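Local coordinates for protein putative alpha-L-fucosidase (PDB 3GZA) that probably hydrolyses alpha-L-fucosidic linkages as a member of glycoside hydrolase family 29, at residues N369-Q374 with E411-V416; Q387-V392 with R422-E427. All blocks are in the same frame, centred on the assembly; numbering follows the deposited sequence. Where two conformers were deposited one is given.

Interaction 1: residues N369-Q374 with E411-V416; sequences NYCIIQ and EKFEPV
The backbone carbonyl of Asn369 receives the amide of Phe413 in a 2.8 Å hydrogen bond from N to O, with the donor tilted 29° from the carbonyl plane. The same oxygen lies over the centre of the Phe413 ring and takes a CA-H...O contact from Lys412. Strands 369-374 and 411-413 run antiparallel here, at one side of a four-stranded sheet in the beta-sandwich of an F5/8 type C-like domain. Two residues on, Cys371 and Glu411 form a hydrogen-bonded pair, Cys371 N to Glu411 O and Glu411 N to Cys371 O both measuring 2.9 Å. Between these bonds sits the non-hydrogen-bonded pair Tyr370 and Lys412, whose side chains share one face of the sheet and cross obliquely. CG anti to the backbone N (chi1 -177°) puts Lys412 CG over one face of the Tyr370 ring, offset toward the rim and 3.9 Å from the centroid, a CH-pi contact. The phenol OH meets Lys412 CD and also hydrogen-bonds Glu304, while Phe344 packs edge-to-face with the ring. Phe413 CG sits between the backbone N and carbonyl carbon (chi1 42°), and its ring lies against the Asn369-Tyr370 peptide. Cys371 SG comes to the edge of that ring, 3.8 Å from Phe413 CE2, in a sulfur-aromatic contact. Asn369 and Tyr370 both face Tyr440 in a classic beta bulge, and Asn369 OD1 is taken up by Val442 N. At the corner near Glu414 a water accepts from Asn369 ND2 and Lys412 NZ and donates to Phe413 O over 2.7 Å.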
loop_
_atom_site.group_PDB
_atom_site.type_symbol
_atom_site.label_atom_id
_atom_site.label_comp_id
_atom_site.label_asym_id
_atom_site.label_seq_id
_atom_site.Cartn_x
_atom_site.Cartn_y
_atom_site.Cartn_z
ATOM N N ASN A 369 -17.199 -56.092 -1.175
ATOM C CA ASN A 369 -15.777 -55.744 -0.953
ATOM C C ASN A 369 -15.532 -54.420 -0.232
ATOM O O ASN A 369 -14.376 -54.011 -0.029
ATOM C CB ASN A 369 -14.975 -55.791 -2.259
ATOM C CG ASN A 369 -15.329 -54.688 -3.199
ATOM O OD1 ASN A 369 -16.491 -54.338 -3.340
ATOM N ND2 ASN A 369 -14.323 -54.132 -3.870
ATOM N N TYR A 370 -16.610 -53.736 0.136
ATOM C CA TYR A 370 -16.497 -52.481 0.850
ATOM C C TYR A 370 -17.608 -52.341 1.847
ATOM O O TYR A 370 -18.684 -52.891 1.703
ATOM C CB TYR A 370 -16.704 -51.269 -0.061
ATOM C CG TYR A 370 -15.588 -50.694 -0.865
ATOM C CD1 TYR A 370 -14.838 -49.649 -0.382
ATOM C CD2 TYR A 370 -15.360 -51.110 -2.163
ATOM C CE1 TYR A 370 -13.850 -49.072 -1.130
ATOM C CE2 TYR A 370 -14.369 -50.524 -2.934
ATOM C CZ TYR A 370 -13.620 -49.509 -2.416
ATOM O OH TYR A 370 -12.658 -48.880 -3.178
ATOM N N CYS A 371 -17.301 -51.621 2.917
ATOM C CA CYS A 371 -18.269 -51.269 3.946
ATOM C C CYS A 371 -18.030 -49.833 4.348
ATOM O O CYS A 371 -16.901 -49.356 4.268
ATOM C CB CYS A 371 -18.100 -52.120 5.202
ATOM S SG CYS A 371 -18.614 -53.806 5.069
ATOM N N ILE A 372 -19.078 -49.157 4.802
ATOM C CA ILE A 372 -18.967 -47.822 5.347
ATOM C C ILE A 372 -19.592 -47.915 6.722
ATOM O O ILE A 372 -20.586 -48.612 6.885
ATOM C CB ILE A 372 -19.664 -46.768 4.460
ATOM C CG1 ILE A 372 -18.812 -46.542 3.201
ATOM C CG2 ILE A 372 -19.924 -45.454 5.208
ATOM C CD1 ILE A 372 -19.353 -45.502 2.276
ATOM N N ILE A 373 -18.949 -47.271 7.702
ATOM C CA ILE A 373 -19.476 -47.195 9.065
ATOM C C ILE A 373 -19.427 -45.735 9.444
ATOM O O ILE A 373 -18.450 -45.058 9.143
ATOM C CB ILE A 373 -18.620 -47.937 10.087
ATOM C CG1 ILE A 373 -18.132 -49.283 9.543
ATOM C CG2 ILE A 373 -19.399 -48.075 11.460
ATOM C CD1 ILE A 373 -17.026 -49.924 10.400
ATOM N N GLN A 374 -20.492 -45.236 10.055
ATOM C CA GLN A 374 -20.533 -43.851 10.526
ATOM C C GLN A 374 -21.141 -43.781 11.906
ATOM O O GLN A 374 -22.181 -44.395 12.147
ATOM C CB GLN A 374 -21.384 -42.969 9.603
ATOM C CG GLN A 374 -20.950 -42.865 8.166
ATOM C CD GLN A 374 -21.740 -41.801 7.428
ATOM O OE1 GLN A 374 -22.715 -42.124 6.756
ATOM N NE2 GLN A 374 -21.384 -40.531 7.604
ATOM N N GLU A 411 -14.059 -48.987 4.573
ATOM C CA GLU A 411 -13.244 -50.195 4.621
ATOM C C GLU A 411 -13.354 -50.918 3.282
ATOM O O GLU A 411 -14.441 -51.102 2.773
ATOM C CB GLU A 411 -13.762 -51.125 5.706
ATOM C CG GLU A 411 -13.371 -50.784 7.156
ATOM C CD GLU A 411 -11.938 -51.177 7.514
ATOM O OE1 GLU A 411 -11.132 -51.496 6.604
ATOM O OE2 GLU A 411 -11.640 -51.203 8.744
ATOM N N LYS A 412 -12.217 -51.357 2.756
ATOM C CA LYS A 412 -12.143 -52.093 1.491
ATOM C C LYS A 412 -11.396 -53.356 1.784
ATOM O O LYS A 412 -10.379 -53.327 2.457
ATOM C CB LYS A 412 -11.349 -51.286 0.479
ATOM C CG LYS A 412 -11.243 -51.894 -0.939
ATOM C CD LYS A 412 -10.424 -50.943 -1.830
ATOM C CE LYS A 412 -10.381 -51.336 -3.277
ATOM N NZ LYS A 412 -9.654 -52.609 -3.492
ATOM N N PHE A 413 -11.869 -54.473 1.244
ATOM C CA PHE A 413 -11.244 -55.755 1.502
ATOM C C PHE A 413 -11.410 -56.638 0.287
ATOM O O PHE A 413 -12.135 -56.292 -0.631
ATOM C CB PHE A 413 -11.854 -56.398 2.764
ATOM C CG PHE A 413 -13.354 -56.253 2.859
ATOM C CD1 PHE A 413 -14.194 -57.182 2.273
ATOM C CD2 PHE A 413 -13.914 -55.176 3.503
ATOM C CE1 PHE A 413 -15.577 -57.042 2.341
ATOM C CE2 PHE A 413 -15.295 -55.040 3.582
ATOM C CZ PHE A 413 -16.120 -55.964 2.987
ATOM N N GLU A 414 -10.686 -57.749 0.281
ATOM C CA GLU A 414 -10.748 -58.718 -0.805
ATOM C C GLU A 414 -12.199 -59.194 -0.894
ATOM O O GLU A 414 -12.790 -59.528 0.124
ATOM C CB GLU A 414 -9.772 -59.860 -0.524
ATOM C CG GLU A 414 -9.683 -60.922 -1.594
ATOM C CD GLU A 414 -9.031 -60.450 -2.916
ATOM O OE1 GLU A 414 -8.502 -59.306 -2.993
ATOM O OE2 GLU A 414 -9.033 -61.283 -3.871
ATOM N N PRO A 415 -12.780 -59.227 -2.107
ATOM C CA PRO A 415 -14.197 -59.561 -2.231
ATOM C C PRO A 415 -14.565 -60.941 -1.747
ATOM O O PRO A 415 -13.792 -61.871 -1.925
ATOM C CB PRO A 415 -14.452 -59.495 -3.741
ATOM C CG PRO A 415 -13.380 -58.679 -4.274
ATOM C CD PRO A 415 -12.183 -58.974 -3.426
ATOM N N VAL A 416 -15.749 -61.068 -1.170
ATOM C CA VAL A 416 -16.251 -62.341 -0.699
ATOM C C VAL A 416 -17.703 -62.474 -1.136
ATOM O O VAL A 416 -18.380 -61.474 -1.337
ATOM C CB VAL A 416 -16.176 -62.485 0.854
ATOM C CG1 VAL A 416 -14.734 -62.526 1.321
ATOM C CG2 VAL A 416 -16.955 -61.364 1.548
HETATM O O HOH W 1 -11.481 -54.993 -2.854
#

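Interaction 2: residues Q387-V392 with R422-E427; sequences QIEAKV and RLTVSE
Glu389 and Arg422 lie side by side and point the same way, joined by a salt bridge in which a single carboxylate oxygen does the work. Glu389 OE1 takes Arg422 NH2 at 3.1 Å and Arg422 NE at 3.2 Å, both from the same face of the carboxylate and from above its plane. The oxygen itself lies near the guanidinium plane, although the two flat groups are turned 40° apart. A bend at chi3 (60°) turns Arg422 NE off the line of its otherwise extended chain, and Trp396 adds a cation-pi contact to the guanidinium. An alanine in place of Glu389 would probably leave the arginine's charge without this mate and its head group freer to turn. Beneath the pair, Glu389 N to Arg422 O and Arg422 N to Glu389 O each span 2.8 Å, one rung of the antiparallel ladder between two inner strands of a four-stranded sheet of the F5/8 type C-like beta-sandwich. Gln387 and Thr424 make the next hydrogen-bonded pair on this face. Gln387 is bent at chi2 (82°), and its NE2 reaches Ser426 OG, 2.8 Å away and nearly in the amide plane; Ser426 and Glu427 form a classic beta bulge opposite Gln385. On the other face, Ile388 CG1 meets Leu423 CD1 at 4.0 Å, and both side chains turn inward onto Phe437 of strand 434-440.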
loop_
_atom_site.group_PDB
_atom_site.type_symbol
_atom_site.label_atom_id
_atom_site.label_comp_id
_atom_site.label_asym_id
_atom_site.label_seq_id
_atom_site.Cartn_x
_atom_site.Cartn_y
_atom_site.Cartn_z
ATOM N N GLN A 387 -14.728 -54.990 14.522
ATOM C CA GLN A 387 -14.408 -55.990 13.514
ATOM C C GLN A 387 -15.593 -56.115 12.574
ATOM O O GLN A 387 -16.721 -55.894 12.984
ATOM C CB GLN A 387 -14.152 -57.367 14.115
ATOM C CG GLN A 387 -13.086 -57.435 15.188
ATOM C CD GLN A 387 -13.616 -57.018 16.554
ATOM O OE1 GLN A 387 -14.617 -57.574 17.037
ATOM N NE2 GLN A 387 -12.940 -56.046 17.192
ATOM N N ILE A 388 -15.325 -56.423 11.307
ATOM C CA ILE A 388 -16.405 -56.701 10.370
ATOM C C ILE A 388 -16.209 -58.132 9.891
ATOM O O ILE A 388 -15.097 -58.533 9.522
ATOM C CB ILE A 388 -16.446 -55.740 9.198
ATOM C CG1 ILE A 388 -16.673 -54.300 9.710
ATOM C CG2 ILE A 388 -17.551 -56.164 8.183
ATOM C CD1 ILE A 388 -16.651 -53.300 8.668
ATOM N N GLU A 389 -17.284 -58.906 9.966
ATOM C CA GLU A 389 -17.307 -60.298 9.527
ATOM C C GLU A 389 -18.290 -60.439 8.391
ATOM O O GLU A 389 -19.247 -59.684 8.316
ATOM C CB GLU A 389 -17.763 -61.209 10.660
ATOM C CG GLU A 389 -16.796 -61.322 11.782
ATOM C CD GLU A 389 -17.401 -62.102 12.918
ATOM O OE1 GLU A 389 -18.218 -61.499 13.651
ATOM O OE2 GLU A 389 -17.073 -63.294 13.073
ATOM N N ALA A 390 -18.014 -61.394 7.508
ATOM C CA ALA A 390 -18.893 -61.732 6.395
ATOM C C ALA A 390 -19.313 -63.176 6.560
ATOM O O ALA A 390 -18.500 -64.032 6.942
ATOM C CB ALA A 390 -18.169 -61.543 5.063
ATOM N N LYS A 391 -20.593 -63.437 6.323
ATOM C CA LYS A 391 -21.114 -64.817 6.383
ATOM C C LYS A 391 -20.933 -65.403 4.997
ATOM O O LYS A 391 -21.662 -65.058 4.074
ATOM C CB LYS A 391 -22.577 -64.846 6.833
ATOM C CG LYS A 391 -23.109 -66.259 7.025
ATOM C CD LYS A 391 -24.592 -66.289 7.391
ATOM C CE LYS A 391 -24.851 -66.317 8.887
ATOM N NZ LYS A 391 -24.670 -67.682 9.460
ATOM N N VAL A 392 -19.965 -66.318 4.883
ATOM C CA VAL A 392 -19.549 -66.913 3.622
ATOM C C VAL A 392 -19.711 -68.433 3.721
ATOM O O VAL A 392 -19.104 -69.085 4.581
ATOM C CB VAL A 392 -18.087 -66.538 3.319
ATOM C CG1 VAL A 392 -17.627 -67.177 2.026
ATOM C CG2 VAL A 392 -17.914 -65.010 3.278
ATOM N N ARG A 422 -21.427 -58.453 9.467
ATOM C CA ARG A 422 -21.690 -58.165 10.862
ATOM C C ARG A 422 -20.605 -57.281 11.421
ATOM O O ARG A 422 -19.427 -57.590 11.302
ATOM C CB ARG A 422 -21.794 -59.430 11.701
ATOM C CG ARG A 422 -22.201 -59.176 13.162
ATOM C CD ARG A 422 -22.569 -60.459 13.837
ATOM N NE ARG A 422 -21.456 -61.405 13.853
ATOM C CZ ARG A 422 -21.568 -62.693 14.192
ATOM N NH1 ARG A 422 -22.749 -63.218 14.511
ATOM N NH2 ARG A 422 -20.504 -63.487 14.180
ATOM N N LEU A 423 -21.035 -56.194 12.038
ATOM C CA LEU A 423 -20.141 -55.245 12.703
ATOM C C LEU A 423 -20.221 -55.492 14.206
ATOM O O LEU A 423 -21.302 -55.473 14.779
ATOM C CB LEU A 423 -20.604 -53.829 12.408
ATOM C CG LEU A 423 -19.912 -52.693 13.179
ATOM C CD1 LEU A 423 -18.444 -52.584 12.799
ATOM C CD2 LEU A 423 -20.661 -51.427 12.893
ATOM N N THR A 424 -19.081 -55.770 14.822
ATOM C CA THR A 424 -18.995 -55.951 16.267
ATOM C C THR A 424 -18.055 -54.883 16.815
ATOM O O THR A 424 -16.925 -54.763 16.348
ATOM C CB THR A 424 -18.426 -57.307 16.634
ATOM O OG1 THR A 424 -19.246 -58.325 16.044
ATOM C CG2 THR A 424 -18.393 -57.479 18.136
ATOM N N VAL A 425 -18.542 -54.096 17.761
ATOM C CA VAL A 425 -17.727 -53.088 18.446
ATOM C C VAL A 425 -17.294 -53.779 19.753
ATOM O O VAL A 425 -18.101 -53.944 20.676
ATOM C CB VAL A 425 -18.536 -51.813 18.737
ATOM C CG1 VAL A 425 -17.692 -50.769 19.523
ATOM C CG2 VAL A 425 -19.057 -51.188 17.437
ATOM N N SER A 426 -16.052 -54.255 19.795
ATOM C CA SER A 426 -15.532 -54.969 20.966
ATOM C C SER A 426 -15.067 -54.072 22.120
ATOM O O SER A 426 -14.984 -54.535 23.269
ATOM C CB SER A 426 -14.397 -55.889 20.554
ATOM O OG SER A 426 -13.429 -55.183 19.832
ATOM N N GLU A 427 -14.731 -52.817 21.805
ATOM C CA GLU A 427 -14.318 -51.858 22.809
ATOM C C GLU A 427 -14.989 -50.543 22.483
ATOM O O GLU A 427 -14.978 -50.102 21.337
ATOM C CB GLU A 427 -12.789 -51.693 22.827
ATOM C CG GLU A 427 -12.265 -50.918 24.049
ATOM C CD GLU A 427 -10.809 -50.427 23.908
ATOM O OE1 GLU A 427 -10.036 -51.013 23.100
ATOM O OE2 GLU A 427 -10.447 -49.437 24.609
HETATM O O HOH W 2 -18.204 -58.969 13.635
#

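From the N terminus, the chain passes first through the strands and helices of the TIM-barrel family region, then enters 369-374, the first segment of interaction 1. Segment 387-392 follows on the next strand, in the other sheet. Segment 411-416 returns to close the loop of interaction 1, and 422-427 closes that of interaction 2, so the two loops cross. Each contact pairs strands within one sheet; the chain changes sheet between 366-375 and 383-392 and again between 409-418 and 420-428, whereas 383-392 and 395-402 are neighbours in one sheet. The sheets meet face to face: Ile373 CD1 touches Ile388 CD1 and Leu423 CD1, while Val416 CG2 lies 3.7 Å from Ala390 CB.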